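Uncharacterized protein (Escherichia coli O157:H7, PDB 4ZV9) is of unknown function but belongs to the dienelactone hydrolase family and is probably an alpha/beta-fold hydrolase. Local coordinates at residues Val48-Pro56 / Tyr84-Gln95; Gly133-Val141 / Ala149-Ala157. All blocks are in the same frame, centred on the assembly; numbering follows the deposited sequence. Where two conformers were deposited one is given.

Contact 1. Residues Val48-Pro56 / Tyr84-Gln95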
loop_
_atom_site.group_PDB
_atom_site.type_symbol
_atom_site.label_atom_id
_atom_site.label_comp_id
_atom_site.label_asym_id
_atom_site.label_seq_id
_atom_site.Cartn_x
_atom_site.Cartn_y
_atom_site.Cartn_z
ATOM N N VAL A 48 -0.361 2.320 1.446
ATOM C CA VAL A 48 0.769 2.906 2.145
ATOM C C VAL A 48 1.615 3.739 1.200
ATOM O O VAL A 48 2.078 3.257 0.154
ATOM C CB VAL A 48 1.668 1.836 2.778
ATOM C CG1 VAL A 48 2.741 2.493 3.640
ATOM C CG2 VAL A 48 0.845 0.855 3.596
ATOM N N HIS A 49 1.867 4.983 1.595
ATOM C CA HIS A 49 2.647 5.904 0.761
ATOM C C HIS A 49 4.140 5.577 0.678
ATOM O O HIS A 49 4.616 4.571 1.233
ATOM C CB HIS A 49 2.441 7.361 1.229
ATOM C CG HIS A 49 2.785 7.612 2.676
ATOM N ND1 HIS A 49 4.075 7.552 3.158
ATOM C CD2 HIS A 49 2.018 8.018 3.717
ATOM C CE1 HIS A 49 4.088 7.884 4.440
ATOM N NE2 HIS A 49 2.853 8.173 4.804
ATOM N N GLU A 50 4.874 6.423 -0.052
ATOM C CA GLU A 50 6.304 6.253 -0.257
ATOM C C GLU A 50 7.087 6.898 0.910
ATOM O O GLU A 50 6.593 6.947 2.052
ATOM C CB GLU A 50 6.677 6.813 -1.657
ATOM C CG GLU A 50 5.928 6.134 -2.810
ATOM C CD GLU A 50 6.160 6.779 -4.184
ATOM O OE1 GLU A 50 5.996 8.000 -4.299
ATOM O OE2 GLU A 50 6.443 6.064 -5.170
ATOM N N ASN A 51 8.272 7.430 0.636
ATOM C CA ASN A 51 9.107 8.038 1.677
ATOM C C ASN A 51 8.911 9.539 1.883
ATOM O O ASN A 51 9.792 10.216 2.434
ATOM C CB ASN A 51 10.586 7.771 1.382
ATOM C CG ASN A 51 11.049 8.365 0.063
ATOM O OD1 ASN A 51 10.256 8.773 -0.768
ATOM N ND2 ASN A 51 12.356 8.371 -0.147
ATOM N N ARG A 52 7.774 10.074 1.466
ATOM C CA ARG A 52 7.538 11.502 1.589
ATOM C C ARG A 52 6.106 11.873 1.973
ATOM O O ARG A 52 5.617 12.932 1.589
ATOM C CB ARG A 52 7.963 12.192 0.296
ATOM C CG ARG A 52 7.413 11.569 -0.980
ATOM C CD ARG A 52 8.506 11.580 -2.002
ATOM N NE ARG A 52 8.086 11.316 -3.377
ATOM C CZ ARG A 52 8.343 10.215 -4.063
ATOM N NH1 ARG A 52 8.990 9.202 -3.486
ATOM N NH2 ARG A 52 7.942 10.126 -5.329
ATOM N N GLY A 53 5.455 10.999 2.738
ATOM C CA GLY A 53 4.116 11.254 3.254
ATOM C C GLY A 53 2.981 11.098 2.252
ATOM O O GLY A 53 3.167 10.607 1.134
ATOM N N LEU A 54 1.808 11.557 2.665
ATOM C CA LEU A 54 0.590 11.394 1.915
ATOM C C LEU A 54 0.440 12.512 0.899
ATOM O O LEU A 54 -0.150 13.546 1.203
ATOM C CB LEU A 54 -0.593 11.377 2.885
ATOM C CG LEU A 54 -1.971 11.131 2.249
ATOM C CD1 LEU A 54 -2.007 9.814 1.510
ATOM C CD2 LEU A 54 -3.045 11.170 3.324
ATOM N N ASN A 55 1.017 12.317 -0.281
ATOM C CA ASN A 55 1.026 13.345 -1.309
ATOM C C ASN A 55 -0.117 13.112 -2.310
ATOM O O ASN A 55 -0.822 12.113 -2.209
ATOM C CB ASN A 55 2.430 13.467 -1.957
ATOM C CG ASN A 55 2.826 12.267 -2.815
ATOM O OD1 ASN A 55 2.071 11.327 -3.018
ATOM N ND2 ASN A 55 4.056 12.311 -3.317
ATOM N N PRO A 56 -0.327 14.034 -3.254
ATOM C CA PRO A 56 -1.469 13.846 -4.161
ATOM C C PRO A 56 -1.490 12.550 -4.994
ATOM O O PRO A 56 -2.575 12.083 -5.350
ATOM C CB PRO A 56 -1.415 15.085 -5.047
ATOM C CG PRO A 56 -0.807 16.130 -4.157
ATOM C CD PRO A 56 0.256 15.379 -3.382
ATOM N N TYR A 84 1.699 16.263 5.181
ATOM C CA TYR A 84 2.400 16.530 3.951
ATOM C C TYR A 84 2.629 18.060 3.830
ATOM O O TYR A 84 1.677 18.849 3.825
ATOM C CB TYR A 84 1.643 15.998 2.734
ATOM C CG TYR A 84 2.384 16.203 1.441
ATOM C CD1 TYR A 84 3.524 15.460 1.167
ATOM C CD2 TYR A 84 1.948 17.135 0.486
ATOM C CE1 TYR A 84 4.247 15.664 0.017
ATOM C CE2 TYR A 84 2.643 17.321 -0.690
ATOM C CZ TYR A 84 3.806 16.584 -0.912
ATOM O OH TYR A 84 4.515 16.742 -2.076
ATOM N N PRO A 85 3.905 18.493 3.726
ATOM C CA PRO A 85 4.211 19.927 3.707
ATOM C C PRO A 85 4.026 20.656 2.378
ATOM O O PRO A 85 4.275 21.853 2.314
ATOM C CB PRO A 85 5.685 19.965 4.116
ATOM C CG PRO A 85 6.235 18.694 3.546
ATOM C CD PRO A 85 5.137 17.681 3.668
ATOM N N GLY A 86 3.612 19.958 1.332
ATOM C CA GLY A 86 3.336 20.572 0.043
ATOM C C GLY A 86 4.322 20.245 -1.056
ATOM O O GLY A 86 4.043 20.504 -2.244
ATOM N N ASN A 87 5.496 19.749 -0.667
ATOM C CA ASN A 87 6.504 19.320 -1.630
ATOM C C ASN A 87 7.217 18.061 -1.151
ATOM O O ASN A 87 7.401 17.854 0.051
ATOM C CB ASN A 87 7.519 20.419 -1.944
ATOM C CG ASN A 87 8.330 20.811 -0.742
ATOM O OD1 ASN A 87 9.424 20.289 -0.539
ATOM N ND2 ASN A 87 7.813 21.755 0.064
ATOM N N ASP A 88 7.648 17.259 -2.117
ATOM C CA ASP A 88 8.267 15.982 -1.826
ATOM C C ASP A 88 9.619 16.066 -1.110
ATOM O O ASP A 88 9.916 15.210 -0.283
ATOM C CB ASP A 88 8.377 15.154 -3.110
ATOM C CG ASP A 88 7.054 14.498 -3.507
ATOM O OD1 ASP A 88 6.001 14.746 -2.873
ATOM O OD2 ASP A 88 7.078 13.733 -4.490
ATOM N N ASP A 89 10.426 17.086 -1.405
ATOM C CA ASP A 89 11.725 17.238 -0.732
ATOM C C ASP A 89 11.550 17.417 0.781
ATOM O O ASP A 89 12.245 16.786 1.582
ATOM C CB ASP A 89 12.508 18.437 -1.293
ATOM C CG ASP A 89 13.097 18.177 -2.679
ATOM O OD1 ASP A 89 13.269 16.995 -3.057
ATOM O OD2 ASP A 89 13.434 19.161 -3.378
ATOM N N LYS A 90 10.649 18.312 1.178
ATOM C CA LYS A 90 10.412 18.542 2.591
ATOM C C LYS A 90 9.733 17.306 3.189
ATOM O O LYS A 90 10.026 16.927 4.324
ATOM C CB LYS A 90 9.565 19.791 2.809
ATOM C CG LYS A 90 9.387 20.179 4.266
ATOM C CD LYS A 90 10.700 20.569 4.905
ATOM C CE LYS A 90 10.486 21.037 6.333
ATOM N NZ LYS A 90 11.753 21.535 6.934
ATOM N N GLY A 91 8.872 16.661 2.409
ATOM C CA GLY A 91 8.201 15.449 2.852
ATOM C C GLY A 91 9.220 14.380 3.210
ATOM O O GLY A 91 9.094 13.725 4.236
ATOM N N ARG A 92 10.229 14.214 2.356
ATOM C CA ARG A 92 11.298 13.224 2.588
ATOM C C ARG A 92 12.088 13.513 3.852
ATOM O O ARG A 92 12.348 12.616 4.643
ATOM C CB ARG A 92 12.248 13.148 1.389
ATOM C CG ARG A 92 11.878 12.043 0.429
ATOM C CD ARG A 92 12.798 11.923 -0.778
ATOM N NE ARG A 92 12.871 13.157 -1.553
ATOM C CZ ARG A 92 12.294 13.386 -2.740
ATOM N NH1 ARG A 92 11.598 12.450 -3.383
ATOM N NH2 ARG A 92 12.448 14.577 -3.308
ATOM N N GLU A 93 12.463 14.769 4.023
ATOM C CA GLU A 93 13.182 15.210 5.202
ATOM C C GLU A 93 12.382 14.980 6.484
ATOM O O GLU A 93 12.910 14.485 7.474
ATOM C CB GLU A 93 13.511 16.692 5.036
ATOM C CG GLU A 93 14.061 17.354 6.282
ATOM C CD GLU A 93 14.289 18.840 6.073
ATOM O OE1 GLU A 93 14.328 19.283 4.895
ATOM O OE2 GLU A 93 14.434 19.564 7.078
ATOM N N LEU A 94 11.100 15.313 6.454
ATOM C CA LEU A 94 10.244 15.124 7.619
ATOM C C LEU A 94 10.054 13.650 7.956
ATOM O O LEU A 94 10.074 13.279 9.131
ATOM C CB LEU A 94 8.868 15.782 7.424
ATOM C CG LEU A 94 8.866 17.315 7.437
ATOM C CD1 LEU A 94 7.485 17.847 7.063
ATOM C CD2 LEU A 94 9.295 17.876 8.786
ATOM N N GLN A 95 9.854 12.808 6.942
ATOM C CA GLN A 95 9.570 11.393 7.216
ATOM C C GLN A 95 10.762 10.731 7.911
ATOM O O GLN A 95 10.580 9.864 8.755
ATOM C CB GLN A 95 9.125 10.650 5.952
ATOM C CG GLN A 95 8.610 9.252 6.244
ATOM C CD GLN A 95 7.752 8.671 5.126
ATOM O OE1 GLN A 95 6.903 9.345 4.553
ATOM N NE2 GLN A 95 7.945 7.394 4.845
HETATM O O HOH W 1 12.122 10.007 4.150
HETATM O O HOH W 2 5.647 11.940 -6.043
#
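Gln95 grips the loop 48-56 with both ends of its amide. With CG anti to the backbone N (chi1 -171°) and an extended chain beyond it, the side chain carries its amide to the loop backbone. Gln95 OE1 accepts from Gly53 N at 2.9 Å, while Gln95 NE2 donates to an in-plane lone pair of Glu50 O at 3.1 Å. His49 ND1 bonds the same Glu50 O, so two donors hold that carbonyl. Glutamine suits the place because one neutral group serves both a donor and an acceptor in a buried setting.

Charge dominates at the N-terminal end of the helix, where Asp88 lies. Arg52 NE donates to Asp88 OD2 at 2.8 Å; the carboxylate lies at the guanidinium edge, yet its oxygen is met from above the carboxylate plane. The other Asp88 oxygen, OD1, takes an almost straight bond from Asn55 ND2 (3.1 Å, 175°) and, from the opposite face, one from Tyr84 OH at 2.6 Å. These bonds to both oxygens probably limit rotation of the carboxylate. Arg92 NH1 sits over one face of the Arg52 guanidinium; the like charges are probably offset by Asp88 and Glu50 (the latter by charge only) round Arg52 and by Asp89 on Arg92.

Packing does the rest. Asn55 CB rests over the Tyr84 ring face in a CH-pi contact, 3.7 Å from the ring centroid, and the ring edge meets Arg52 O, a buried carbonyl without a polar partner. Gly91 lets the backbones close to 4.2 Å between its CA and Arg52 CA, since a CB would clash with Arg52 O. Glycine suits position 53 for its positive phi.

The loop links strand 42-48 to helix 56-67 and docks on the first turns of helix 88-97. Helix 100-116 packs beside both segments, with Phe107 edge-to-face on His49 and Leu103 against Gln95.

Contact 2. Residues Gly133-Val141 / Ala149-Ala157; sequences GGVSNAAAV and AVPFYGRQA
Asn137 reaches from the helix into the bend of 149-157, its CG anti to the carbonyl carbon (chi1 -78°). That torsion lets ND2 donate to Arg155 O at 2.9 Å, approaching 35° out of the carbonyl plane, and also to a water held by Gly154 O and Gln156 OE1. Its OD1 accepts from Tyr187 OH, so both ends of the amide are engaged and its flip is fixed. The Pro151 ring crosses this side chain at about a right angle, with CG 3.6 Å from Asn137 OD1.

Gly133 and Gly134 bare the helix backbone: Pro151 CB comes 3.3 Å from Gly133 O, and Gly134 CA points a C-H at Arg155 O. Ser136 turns OG back to Gly132 O, leaving CB to face Pro151. Further along, small residues keep the surfaces close, Ala140 CB meeting Ala149 CB at 4.3 Å. Val141, with CG1 anti to its N, brings CG2 to 3.8 Å from Ala157 CB.

The axes of helix 133-141 and strand 149-151 pass 6.9 Å apart and run nearly antiparallel (150°), as expected for the second half of a beta-alpha-beta crossover between parallel strands 123-128 and 148-151. The helix follows modified Cys130, consistent with the nucleophile elbow of alpha/beta hydrolases.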
loop_
_atom_site.group_PDB
_atom_site.type_symbol
_atom_site.label_atom_id
_atom_site.label_comp_id
_atom_site.label_asym_id
_atom_site.label_seq_id
_atom_site.Cartn_x
_atom_site.Cartn_y
_atom_site.Cartn_z
ATOM N N GLY A 133 5.911 -0.520 0.010
ATOM C CA GLY A 133 6.061 -1.924 -0.383
ATOM C C GLY A 133 6.695 -2.685 0.764
ATOM O O GLY A 133 6.290 -3.796 1.082
ATOM N N GLY A 134 7.673 -2.058 1.414
ATOM C CA GLY A 134 8.320 -2.603 2.611
ATOM C C GLY A 134 7.318 -2.838 3.732
ATOM O O GLY A 134 7.309 -3.903 4.375
ATOM N N VAL A 135 6.451 -1.858 3.959
ATOM C CA VAL A 135 5.400 -2.004 4.991
ATOM C C VAL A 135 4.413 -3.120 4.641
ATOM O O VAL A 135 3.987 -3.870 5.521
ATOM C CB VAL A 135 4.656 -0.679 5.207
ATOM C CG1 VAL A 135 3.467 -0.858 6.152
ATOM C CG2 VAL A 135 5.619 0.356 5.760
ATOM N N SER A 136 4.088 -3.248 3.356
ATOM C CA SER A 136 3.196 -4.302 2.885
ATOM C C SER A 136 3.742 -5.687 3.222
ATOM O O SER A 136 3.004 -6.539 3.717
ATOM C CB SER A 136 2.934 -4.178 1.365
ATOM O OG SER A 136 2.177 -3.009 1.061
ATOM N N ASN A 137 5.033 -5.905 2.960
ATOM C CA ASN A 137 5.671 -7.151 3.328
ATOM C C ASN A 137 5.674 -7.364 4.854
ATOM O O ASN A 137 5.416 -8.466 5.330
ATOM C CB ASN A 137 7.104 -7.217 2.783
ATOM C CG ASN A 137 7.155 -7.559 1.304
ATOM O OD1 ASN A 137 6.503 -8.491 0.850
ATOM N ND2 ASN A 137 7.968 -6.831 0.556
ATOM N N ALA A 138 5.998 -6.323 5.608
ATOM C CA ALA A 138 6.013 -6.415 7.058
ATOM C C ALA A 138 4.623 -6.737 7.599
ATOM O O ALA A 138 4.472 -7.511 8.557
ATOM C CB ALA A 138 6.540 -5.132 7.656
ATOM N N ALA A 139 3.597 -6.167 6.978
ATOM C CA ALA A 139 2.218 -6.472 7.372
ATOM C C ALA A 139 1.873 -7.936 7.095
ATOM O O ALA A 139 1.176 -8.578 7.904
ATOM C CB ALA A 139 1.234 -5.554 6.651
ATOM N N ALA A 140 2.365 -8.474 5.975
ATOM C CA ALA A 140 2.138 -9.879 5.661
ATOM C C ALA A 140 2.753 -10.779 6.736
ATOM O O ALA A 140 2.197 -11.812 7.073
ATOM C CB ALA A 140 2.703 -10.228 4.294
ATOM N N VAL A 141 3.912 -10.381 7.254
ATOM C CA VAL A 141 4.561 -11.108 8.329
ATOM C C VAL A 141 3.738 -11.026 9.611
ATOM O O VAL A 141 3.516 -12.028 10.283
ATOM C CB VAL A 141 5.988 -10.569 8.595
ATOM C CG1 VAL A 141 6.546 -11.078 9.924
ATOM C CG2 VAL A 141 6.918 -10.931 7.450
ATOM N N ALA A 149 -1.412 -9.003 0.059
ATOM C CA ALA A 149 -0.437 -7.911 0.123
ATOM C C ALA A 149 0.200 -7.720 -1.243
ATOM O O ALA A 149 0.575 -8.704 -1.908
ATOM C CB ALA A 149 0.619 -8.200 1.164
ATOM N N VAL A 150 0.351 -6.466 -1.649
ATOM C CA VAL A 150 0.878 -6.134 -2.965
ATOM C C VAL A 150 1.970 -5.062 -2.867
ATOM O O VAL A 150 1.695 -3.868 -3.002
ATOM C CB VAL A 150 -0.250 -5.668 -3.910
ATOM C CG1 VAL A 150 0.270 -5.481 -5.322
ATOM C CG2 VAL A 150 -1.396 -6.665 -3.909
ATOM N N PRO A 151 3.215 -5.483 -2.587
ATOM C CA PRO A 151 4.302 -4.518 -2.522
ATOM C C PRO A 151 4.840 -4.112 -3.895
ATOM O O PRO A 151 5.167 -4.985 -4.712
ATOM C CB PRO A 151 5.392 -5.269 -1.750
ATOM C CG PRO A 151 5.098 -6.712 -1.990
ATOM C CD PRO A 151 3.602 -6.783 -2.013
ATOM N N PHE A 152 4.893 -2.800 -4.149
ATOM C CA PHE A 152 5.545 -2.276 -5.341
ATOM C C PHE A 152 6.965 -1.847 -4.959
ATOM O O PHE A 152 7.153 -0.962 -4.096
ATOM C CB PHE A 152 4.830 -1.066 -5.895
ATOM C CG PHE A 152 3.567 -1.361 -6.653
ATOM C CD1 PHE A 152 2.408 -1.717 -5.993
ATOM C CD2 PHE A 152 3.508 -1.144 -8.019
ATOM C CE1 PHE A 152 1.227 -1.921 -6.689
ATOM C CE2 PHE A 152 2.340 -1.348 -8.721
ATOM C CZ PHE A 152 1.195 -1.749 -8.053
ATOM N N TYR A 153 7.953 -2.444 -5.626
ATOM C CA TYR A 153 9.378 -2.108 -5.460
ATOM C C TYR A 153 9.730 -1.645 -4.063
ATOM O O TYR A 153 10.211 -0.533 -3.865
ATOM C CB TYR A 153 9.860 -1.116 -6.542
ATOM C CG TYR A 153 8.811 -0.132 -7.014
ATOM C CD1 TYR A 153 8.491 1.003 -6.273
ATOM C CD2 TYR A 153 8.183 -0.318 -8.234
ATOM C CE1 TYR A 153 7.554 1.921 -6.736
ATOM C CE2 TYR A 153 7.245 0.576 -8.697
ATOM C CZ TYR A 153 6.933 1.695 -7.950
ATOM O OH TYR A 153 5.982 2.548 -8.435
ATOM N N GLY A 154 9.525 -2.546 -3.106
ATOM C CA GLY A 154 9.809 -2.286 -1.694
ATOM C C GLY A 154 10.656 -3.337 -1.026
ATOM O O GLY A 154 10.851 -4.439 -1.560
ATOM N N ARG A 155 11.179 -2.981 0.143
ATOM C CA ARG A 155 12.023 -3.890 0.928
ATOM C C ARG A 155 11.344 -5.234 1.192
ATOM O O ARG A 155 10.173 -5.308 1.530
ATOM C CB ARG A 155 12.428 -3.286 2.273
ATOM C CG ARG A 155 13.823 -2.670 2.264
ATOM C CD ARG A 155 14.130 -1.889 3.546
ATOM N NE ARG A 155 13.687 -2.614 4.726
ATOM C CZ ARG A 155 13.649 -2.106 5.954
ATOM N NH1 ARG A 155 14.014 -0.848 6.190
ATOM N NH2 ARG A 155 13.232 -2.867 6.954
ATOM N N GLN A 156 12.132 -6.287 1.086
ATOM C CA GLN A 156 11.653 -7.645 1.268
ATOM C C GLN A 156 11.350 -7.902 2.750
ATOM O O GLN A 156 11.774 -7.148 3.612
ATOM C CB GLN A 156 12.741 -8.626 0.815
ATOM C CG GLN A 156 13.506 -8.234 -0.444
ATOM C CD GLN A 156 12.647 -8.046 -1.682
ATOM O OE1 GLN A 156 11.456 -8.344 -1.690
ATOM N NE2 GLN A 156 13.272 -7.577 -2.753
ATOM N N ALA A 157 10.582 -8.950 3.035
ATOM C CA ALA A 157 10.342 -9.363 4.413
ATOM C C ALA A 157 11.638 -10.000 4.915
ATOM O O ALA A 157 12.394 -10.541 4.114
ATOM C CB ALA A 157 9.219 -10.390 4.470
HETATM O O HOH W 3 9.552 -5.723 4.876
HETATM O O HOH W 4 9.462 -6.660 -1.994
#

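In the fold
Both contacts are largely buried, but contact 2 lies near the middle of the chain, its centre about 8 Å from the chain centre, whereas contact 1 lies about 15 Å out. They hold different elements: contact 1 fastens a helix onto the loop leaving strand 42-48, and contact 2 packs a helix on strand 148-151, between strands 123-128 and 169-174. Their chemistry follows place. The outer one relies on charges and amides joining a loop to a helix; the inner one relies on glycine, alanine and proline, with a single amide as its main polar link. Their centres are about 19 Å apart, yet they meet where Val48 CG1 packs 4.0 Å from Val135 CB.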